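Local coordinates for hypothetical protein APE0525 (Aeropyrum pernix, PDB 2CX0) that is of unknown function but carries a PUA domain and so probably binds RNA, possibly in connection with translation initiation, at residues 117-122 with 154-159; 123-128 with 145-150. One frame throughout, in Å; residues are numbered along the deposited sequence.

Contact 1: 117-122 with 154-159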
ATOM      1  N   VAL A 117      -4.040 -11.195 -14.556  1.00 12.02           N
ATOM      2  CA  VAL A 117      -3.861 -11.155 -16.005  1.00 12.02           C
ATOM      3  C   VAL A 117      -2.498 -10.680 -16.438  1.00 17.24           C
ATOM      4  O   VAL A 117      -2.199 -10.582 -17.649  1.00 14.95           O
ATOM      5  CB  VAL A 117      -4.911 -10.231 -16.694  1.00 14.93           C
ATOM      6  CG1 VAL A 117      -6.389 -10.787 -16.425  1.00 13.86           C
ATOM      7  CG2 VAL A 117      -4.805  -8.774 -16.118  1.00 13.68           C
ATOM      8  N   GLY A 118      -1.646 -10.362 -15.483  1.00 12.35           N
ATOM      9  CA  GLY A 118      -0.321  -9.864 -15.861  1.00 11.64           C
ATOM     10  C   GLY A 118       0.556  -9.707 -14.648  1.00 12.56           C
ATOM     11  O   GLY A 118       0.040  -9.532 -13.515  1.00 11.14           O
ATOM     12  N   VAL A 119       1.856  -9.851 -14.859  1.00  8.14           N
ATOM     13  CA  VAL A 119       2.831  -9.690 -13.771  1.00 14.75           C
ATOM     14  C   VAL A 119       3.967  -8.781 -14.231  1.00 19.47           C
ATOM     15  O   VAL A 119       4.472  -8.937 -15.359  1.00 22.11           O
ATOM     16  CB  VAL A 119       3.462 -11.001 -13.358  1.00 16.83           C
ATOM     17  CG1 VAL A 119       4.581 -10.724 -12.337  1.00 16.76           C
ATOM     18  CG2 VAL A 119       2.395 -11.957 -12.798  1.00 15.69           C
ATOM     19  N   GLU A 120       4.376  -7.821 -13.397  1.00 11.27           N
ATOM     20  CA  GLU A 120       5.465  -6.949 -13.766  1.00 16.85           C
ATOM     21  C   GLU A 120       6.471  -6.927 -12.656  1.00 19.47           C
ATOM     22  O   GLU A 120       6.117  -6.986 -11.444  1.00 20.86           O
ATOM     23  CB  GLU A 120       4.988  -5.492 -13.988  1.00 15.88           C
ATOM     24  CG  GLU A 120       4.204  -5.292 -15.264  1.00 21.29           C
ATOM     25  CD  GLU A 120       3.514  -3.933 -15.366  1.00 22.71           C
ATOM     26  OE1 GLU A 120       3.815  -3.005 -14.579  1.00 26.81           O
ATOM     27  OE2 GLU A 120       2.668  -3.790 -16.271  1.00 25.93           O
ATOM     28  N   GLY A 121       7.737  -6.793 -13.047  1.00 18.03           N
ATOM     29  CA  GLY A 121       8.765  -6.753 -12.013  1.00 14.97           C
ATOM     30  C   GLY A 121       9.250  -8.144 -11.663  1.00 19.85           C
ATOM     31  O   GLY A 121       8.920  -9.116 -12.361  1.00 25.77           O
ATOM     32  N   SER A 122       9.993  -8.247 -10.562  1.00 18.05           N
ATOM     33  CA  SER A 122      10.568  -9.508 -10.111  1.00 15.61           C
ATOM     34  C   SER A 122      10.425  -9.542  -8.590  1.00 22.30           C
ATOM     35  O   SER A 122      10.828  -8.601  -7.910  1.00 27.79           O
ATOM     36  CB  SER A 122      12.043  -9.542 -10.527  1.00 24.03           C
ATOM     37  OG  SER A 122      12.630 -10.758 -10.114  1.00 27.81           O
ATOM     38  N   LYS A 154       3.321 -18.438 -14.557  1.00 18.04           N
ATOM     39  CA  LYS A 154       2.792 -19.671 -15.095  1.00 17.70           C
ATOM     40  C   LYS A 154       1.371 -19.904 -14.581  1.00 19.57           C
ATOM     41  O   LYS A 154       0.439 -20.168 -15.338  1.00 17.74           O
ATOM     42  CB  LYS A 154       3.694 -20.826 -14.688  1.00 20.80           C
ATOM     43  CG  LYS A 154       5.106 -20.616 -15.173  1.00 35.72           C
ATOM     44  CD  LYS A 154       5.824 -21.933 -15.348  1.00 45.41           C
ATOM     45  CE  LYS A 154       7.313 -21.722 -15.700  1.00 55.59           C
ATOM     46  NZ  LYS A 154       7.567 -21.003 -16.994  1.00 55.44           N
ATOM     47  N   LEU A 155       1.182 -19.737 -13.291  1.00 13.42           N
ATOM     48  CA  LEU A 155      -0.125 -19.995 -12.688  1.00 11.59           C
ATOM     49  C   LEU A 155      -1.275 -19.147 -13.226  1.00 14.12           C
ATOM     50  O   LEU A 155      -2.370 -19.661 -13.399  1.00 15.16           O
ATOM     51  CB  LEU A 155      -0.037 -19.788 -11.162  1.00 17.47           C
ATOM     52  CG  LEU A 155       0.878 -20.801 -10.421  1.00 22.55           C
ATOM     53  CD1 LEU A 155       1.125 -20.329  -8.936  1.00 19.61           C
ATOM     54  CD2 LEU A 155       0.189 -22.207 -10.489  1.00 20.97           C
ATOM     55  N   TYR A 156      -1.063 -17.855 -13.494  1.00  9.87           N
ATOM     56  CA  TYR A 156      -2.180 -17.084 -13.992  1.00 12.68           C
ATOM     57  C   TYR A 156      -2.548 -17.494 -15.418  1.00 17.13           C
ATOM     58  O   TYR A 156      -3.703 -17.454 -15.792  1.00 14.28           O
ATOM     59  CB  TYR A 156      -1.912 -15.551 -13.880  1.00 18.08           C
ATOM     60  CG  TYR A 156      -1.278 -14.890 -15.052  1.00 13.81           C
ATOM     61  CD1 TYR A 156       0.063 -14.492 -15.005  1.00 15.44           C
ATOM     62  CD2 TYR A 156      -2.032 -14.555 -16.183  1.00 14.08           C
ATOM     63  CE1 TYR A 156       0.653 -13.771 -16.066  1.00 17.86           C
ATOM     64  CE2 TYR A 156      -1.436 -13.811 -17.270  1.00 15.57           C
ATOM     65  CZ  TYR A 156      -0.096 -13.443 -17.175  1.00 16.27           C
ATOM     66  OH  TYR A 156       0.526 -12.794 -18.192  1.00 15.72           O
ATOM     67  N   ARG A 157      -1.571 -17.924 -16.200  1.00 12.58           N
ATOM     68  CA  ARG A 157      -1.880 -18.340 -17.563  1.00 18.26           C
ATOM     69  C   ARG A 157      -2.691 -19.650 -17.593  1.00 20.20           C
ATOM     70  O   ARG A 157      -3.383 -19.905 -18.549  1.00 24.60           O
ATOM     71  CB  ARG A 157      -0.582 -18.497 -18.353  1.00 14.09           C
ATOM     72  CG  ARG A 157       0.029 -17.164 -18.731  1.00 20.14           C
ATOM     73  CD  ARG A 157       1.368 -17.396 -19.416  1.00 22.04           C
ATOM     74  NE  ARG A 157       1.836 -16.190 -20.068  1.00 24.93           N
ATOM     75  CZ  ARG A 157       2.568 -15.259 -19.478  1.00 28.77           C
ATOM     76  NH1 ARG A 157       2.911 -15.395 -18.199  1.00 24.32           N
ATOM     77  NH2 ARG A 157       3.000 -14.209 -20.183  1.00 24.41           N
ATOM     78  N   GLU A 158      -2.571 -20.467 -16.552  1.00 14.15           N
ATOM     79  CA  GLU A 158      -3.328 -21.700 -16.419  1.00 19.24           C
ATOM     80  C   GLU A 158      -4.630 -21.409 -15.680  1.00 20.85           C
ATOM     81  O   GLU A 158      -5.508 -22.254 -15.608  1.00 15.36           O
ATOM     82  CB  GLU A 158      -2.548 -22.693 -15.536  1.00 22.83           C
ATOM     83  CG  GLU A 158      -1.137 -22.955 -16.023  1.00 28.27           C
ATOM     84  CD  GLU A 158      -0.262 -23.647 -14.981  1.00 32.82           C
ATOM     85  OE1 GLU A 158       0.899 -23.946 -15.326  1.00 38.05           O
ATOM     86  OE2 GLU A 158      -0.728 -23.889 -13.832  1.00 32.21           O
ATOM     87  N   LYS A 159      -4.743 -20.211 -15.121  1.00 15.94           N
ATOM     88  CA  LYS A 159      -5.889 -19.854 -14.251  1.00 17.89           C
ATOM     89  C   LYS A 159      -6.050 -20.883 -13.108  1.00 13.60           C
ATOM     90  O   LYS A 159      -7.137 -21.347 -12.777  1.00 17.66           O
ATOM     91  CB  LYS A 159      -7.213 -19.654 -15.012  1.00 16.93           C
ATOM     92  CG  LYS A 159      -7.073 -18.576 -16.033  1.00 12.80           C
ATOM     93  CD  LYS A 159      -6.864 -17.229 -15.415  1.00 16.40           C
ATOM     94  CE  LYS A 159      -6.596 -16.224 -16.540  1.00 18.12           C
ATOM     95  NZ  LYS A 159      -6.561 -14.840 -16.041  1.00 22.21           N
TER
HETATM   96  O   HOH W   1       2.734 -11.427 -17.454  1.00 22.40           O
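Tyr156 meets Gly118 with its first torsion well away from a staggered value (chi1 91°), which swings CG toward its own carbonyl carbon, while Val119, with CG1 anti to its backbone N (chi1 173°), has CG2 anti to the carbonyl carbon, beside the backbone N, and this branch meets the ring. The tyrosine ring lies against the strand's backbone: Gly118 N sits 3.8 Å above the plane of the ring toward its rim, Gly118 CA is near CZ, and on the opposite face lies CG of Arg157. Val117 O comes obliquely to 3.3 Å from Tyr156 CE2, and Val119 CG2 packs 4.1 Å from Tyr156 CD1. No direct hydrogen bond joins the segments; instead one water lies 2.7 Å from Tyr156 OH and accepts from Val119 N at 3.2 Å. Lys159 reaches back past Val117 CG1, its NZ hydrogen-bonded to Val116 O. Helix segment 154-158 runs nearly antiparallel to strand segment 117-121 (171°), their axes approaching to 8.5 Å. Two irregularities mark the ends involved: Val117 and Gly118 form a classic beta bulge opposite Leu96, and Lys159, with positive phi, closes the helix as C-prime residue of a Schellman motif.

Contact 2: 123-128 with 145-150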
ATOM      1  N   PHE A 123       9.821 -10.587  -8.036  1.00 20.46           N
ATOM      2  CA  PHE A 123       9.638 -10.627  -6.604  1.00 14.43           C
ATOM      3  C   PHE A 123       9.496 -12.056  -6.140  1.00 19.08           C
ATOM      4  O   PHE A 123       9.236 -12.977  -6.957  1.00 15.01           O
ATOM      5  CB  PHE A 123       8.399  -9.809  -6.178  1.00 15.48           C
ATOM      6  CG  PHE A 123       7.143 -10.172  -6.891  1.00 17.99           C
ATOM      7  CD1 PHE A 123       6.336 -11.228  -6.457  1.00 15.52           C
ATOM      8  CD2 PHE A 123       6.733  -9.421  -8.007  1.00 19.46           C
ATOM      9  CE1 PHE A 123       5.125 -11.526  -7.146  1.00 21.10           C
ATOM     10  CE2 PHE A 123       5.563  -9.705  -8.676  1.00 16.86           C
ATOM     11  CZ  PHE A 123       4.752 -10.761  -8.250  1.00 20.21           C
ATOM     12  N   THR A 124       9.668 -12.252  -4.840  1.00 17.65           N
ATOM     13  CA  THR A 124       9.508 -13.591  -4.309  1.00 23.35           C
ATOM     14  C   THR A 124       8.377 -13.587  -3.286  1.00 22.38           C
ATOM     15  O   THR A 124       7.921 -12.524  -2.859  1.00 17.42           O
ATOM     16  CB  THR A 124      10.841 -14.076  -3.635  1.00 27.50           C
ATOM     17  OG1 THR A 124      11.189 -13.172  -2.594  1.00 31.50           O
ATOM     18  CG2 THR A 124      11.966 -14.087  -4.632  1.00 32.87           C
ATOM     19  N   ARG A 125       7.926 -14.789  -2.903  1.00 17.03           N
ATOM     20  CA  ARG A 125       6.892 -14.924  -1.895  1.00 19.85           C
ATOM     21  C   ARG A 125       7.299 -14.056  -0.707  1.00 20.15           C
ATOM     22  O   ARG A 125       8.475 -14.065  -0.307  1.00 17.93           O
ATOM     23  CB  ARG A 125       6.790 -16.414  -1.462  1.00 22.46           C
ATOM     24  CG  ARG A 125       6.035 -16.677  -0.179  1.00 26.23           C
ATOM     25  CD  ARG A 125       5.686 -18.155  -0.042  1.00 34.68           C
ATOM     26  NE  ARG A 125       5.809 -18.813  -1.330  1.00 47.92           N
ATOM     27  CZ  ARG A 125       5.014 -19.785  -1.770  1.00 52.68           C
ATOM     28  NH1 ARG A 125       4.003 -20.229  -1.017  1.00 53.40           N
ATOM     29  NH2 ARG A 125       5.252 -20.319  -2.964  1.00 56.71           N
ATOM     30  N   GLY A 126       6.358 -13.291  -0.142  1.00 16.34           N
ATOM     31  CA  GLY A 126       6.684 -12.472   1.026  1.00 10.64           C
ATOM     32  C   GLY A 126       6.989 -11.018   0.705  1.00 14.49           C
ATOM     33  O   GLY A 126       6.970 -10.156   1.618  1.00 17.17           O
ATOM     34  N   ASP A 127       7.278 -10.722  -0.567  1.00 12.29           N
ATOM     35  CA  ASP A 127       7.576  -9.346  -0.995  1.00 13.49           C
ATOM     36  C   ASP A 127       6.323  -8.522  -1.053  1.00 17.04           C
ATOM     37  O   ASP A 127       5.209  -9.092  -1.258  1.00 16.29           O
ATOM     38  CB  ASP A 127       8.177  -9.314  -2.387  1.00 19.06           C
ATOM     39  CG  ASP A 127       9.712  -9.522  -2.370  1.00 25.12           C
ATOM     40  OD1 ASP A 127      10.301  -9.238  -1.314  1.00 24.03           O
ATOM     41  OD2 ASP A 127      10.279  -9.934  -3.407  1.00 16.90           O
ATOM     42  N   VAL A 128       6.497  -7.209  -0.875  1.00 11.84           N
ATOM     43  CA  VAL A 128       5.405  -6.258  -0.967  1.00  9.95           C
ATOM     44  C   VAL A 128       5.126  -5.970  -2.450  1.00 11.91           C
ATOM     45  O   VAL A 128       6.038  -5.626  -3.207  1.00 13.10           O
ATOM     46  CB  VAL A 128       5.770  -4.920  -0.303  1.00 13.49           C
ATOM     47  CG1 VAL A 128       4.583  -3.950  -0.416  1.00 12.38           C
ATOM     48  CG2 VAL A 128       6.202  -5.162   1.166  1.00 12.79           C
ATOM     49  N   ALA A 145       3.019 -10.841  -1.592  1.00 11.86           N
ATOM     50  CA  ALA A 145       2.984 -11.899  -2.602  1.00 16.50           C
ATOM     51  C   ALA A 145       2.997 -13.259  -1.883  1.00 16.38           C
ATOM     52  O   ALA A 145       3.777 -13.474  -0.968  1.00 12.76           O
ATOM     53  CB  ALA A 145       4.215 -11.808  -3.552  1.00  7.27           C
ATOM     54  N   GLU A 146       2.131 -14.166  -2.310  1.00 13.64           N
ATOM     55  CA  GLU A 146       2.082 -15.523  -1.760  1.00 18.56           C
ATOM     56  C   GLU A 146       2.835 -16.508  -2.626  1.00 22.63           C
ATOM     57  O   GLU A 146       3.009 -17.669  -2.242  1.00 25.08           O
ATOM     58  CB  GLU A 146       0.655 -16.015  -1.647  1.00 19.15           C
ATOM     59  CG  GLU A 146      -0.096 -15.291  -0.573  1.00 37.17           C
ATOM     60  CD  GLU A 146      -0.408 -16.167   0.643  1.00 39.40           C
ATOM     61  OE1 GLU A 146      -0.668 -17.380   0.469  1.00 51.30           O
ATOM     62  OE2 GLU A 146      -0.424 -15.641   1.766  1.00 40.89           O
ATOM     63  N   VAL A 147       3.259 -16.065  -3.796  1.00 20.25           N
ATOM     64  CA  VAL A 147       4.041 -16.925  -4.700  1.00 21.64           C
ATOM     65  C   VAL A 147       5.112 -16.089  -5.380  1.00 20.51           C
ATOM     66  O   VAL A 147       4.967 -14.866  -5.475  1.00 16.52           O
ATOM     67  CB  VAL A 147       3.152 -17.567  -5.773  1.00 24.23           C
ATOM     68  CG1 VAL A 147       2.253 -18.601  -5.114  1.00 27.74           C
ATOM     69  CG2 VAL A 147       2.327 -16.506  -6.488  1.00 21.08           C
ATOM     70  N   ASP A 148       6.157 -16.720  -5.892  1.00 16.47           N
ATOM     71  CA  ASP A 148       7.198 -15.946  -6.551  1.00 14.79           C
ATOM     72  C   ASP A 148       6.605 -15.386  -7.878  1.00 23.41           C
ATOM     73  O   ASP A 148       5.665 -16.002  -8.447  1.00 19.65           O
ATOM     74  CB  ASP A 148       8.379 -16.857  -6.895  1.00 22.68           C
ATOM     75  CG  ASP A 148       9.098 -17.442  -5.662  1.00 34.10           C
ATOM     76  OD1 ASP A 148       9.945 -18.355  -5.867  1.00 34.27           O
ATOM     77  OD2 ASP A 148       8.853 -17.002  -4.516  1.00 29.07           O
ATOM     78  N   SER A 149       7.142 -14.263  -8.381  1.00 15.53           N
ATOM     79  CA  SER A 149       6.683 -13.705  -9.663  1.00 14.85           C
ATOM     80  C   SER A 149       6.869 -14.723 -10.828  1.00 19.31           C
ATOM     81  O   SER A 149       6.028 -14.810 -11.741  1.00 15.70           O
ATOM     82  CB  SER A 149       7.451 -12.417 -10.008  1.00 15.81           C
ATOM     83  OG  SER A 149       8.841 -12.677  -9.973  1.00 18.29           O
ATOM     84  N   SER A 150       7.940 -15.514 -10.835  1.00 18.27           N
ATOM     85  CA  SER A 150       8.076 -16.455 -11.962  1.00 19.73           C
ATOM     86  C   SER A 150       7.047 -17.594 -11.850  1.00 21.45           C
ATOM     87  O   SER A 150       6.599 -18.154 -12.859  1.00 22.45           O
ATOM     88  CB  SER A 150       9.485 -17.015 -12.002  1.00 21.56           C
ATOM     89  OG  SER A 150       9.691 -17.736 -10.829  1.00 29.11           O
TER
HETATM   90  O   HOH W   2      10.388 -14.891  -9.076  1.00 28.48           O
HETATM   91  O   HOH W   3       6.248 -19.442  -5.397  1.00 33.20           O
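This is a loop-to-loop contact rich in backbone hydrogen bonds: residues 123-128, which lead from strand 116-121 into strand 128-133, lie along residues 145-150, where strand 138-145 gives way to helix 149-158. Phe123 is gripped at both ends of its backbone by Ser149: Phe123 N donates to Ser149 OG at 3.0 Å, and Ser149 N donates to Phe123 O at 2.8 Å, from above the carbonyl plane. Its CG stands between backbone N and carbonyl carbon (chi1 53°), and Ser149 CB rests over the ring's centre, 3.5 Å from the centroid, a CH-pi contact that so small a residue permits. Ala145 CB approaches Phe123 CD1 obliquely at 3.6 Å. The buried Val147 O, without a hydrogen-bond partner, lies near the ring plane at its edge. An alanine at Phe123 would probably leave Ser149 CB and Ala145 CB without their aromatic cover and open a gap beside the start of the helix. From Thr124 to Asp127 the chain makes a type II beta turn, with Gly126 supplying the positive phi; Asp127 OD2 braces it by accepting from Thr124 N. From within the turn, Gly126 N donates to Ala145 O at 2.7 Å and Ala145 N to Asp127 O at 2.8 Å, both bonds meeting at Ala145, at the end of the antiparallel pairing of strands 128-133 and 138-145. Asp148, at the N-cap position, makes no capping bond; its OD2 instead takes Arg125 N on the anti lone pair. The Arg125 guanidinium lies over Glu146 O, and a water accepts from both Arg125 NH2 and Asp148 N.

Contacts 1 and 2 use the same continuous run of chain, 117-128, against opposite ends of helix 149-158: residues 123-128 bind its N-terminal start, and strand 117-121 packs beside its C-terminal turn. Their centres are 11 Å apart, and Ser149 joins them, with Ser149 OG 3.6 Å from Ser122 CA and Ser149 CB 4.1 Å from Val119 CG1. One strand side chain, Val119, thus touches the helix at Ser149, Leu152 and Glu153 as well as at Tyr156. In the sequence, both segments of contact 2 fall between those of contact 1. All four belong to the PUA domain, a type generally linked to RNA binding, though neither geometry identifies an RNA-contacting residue.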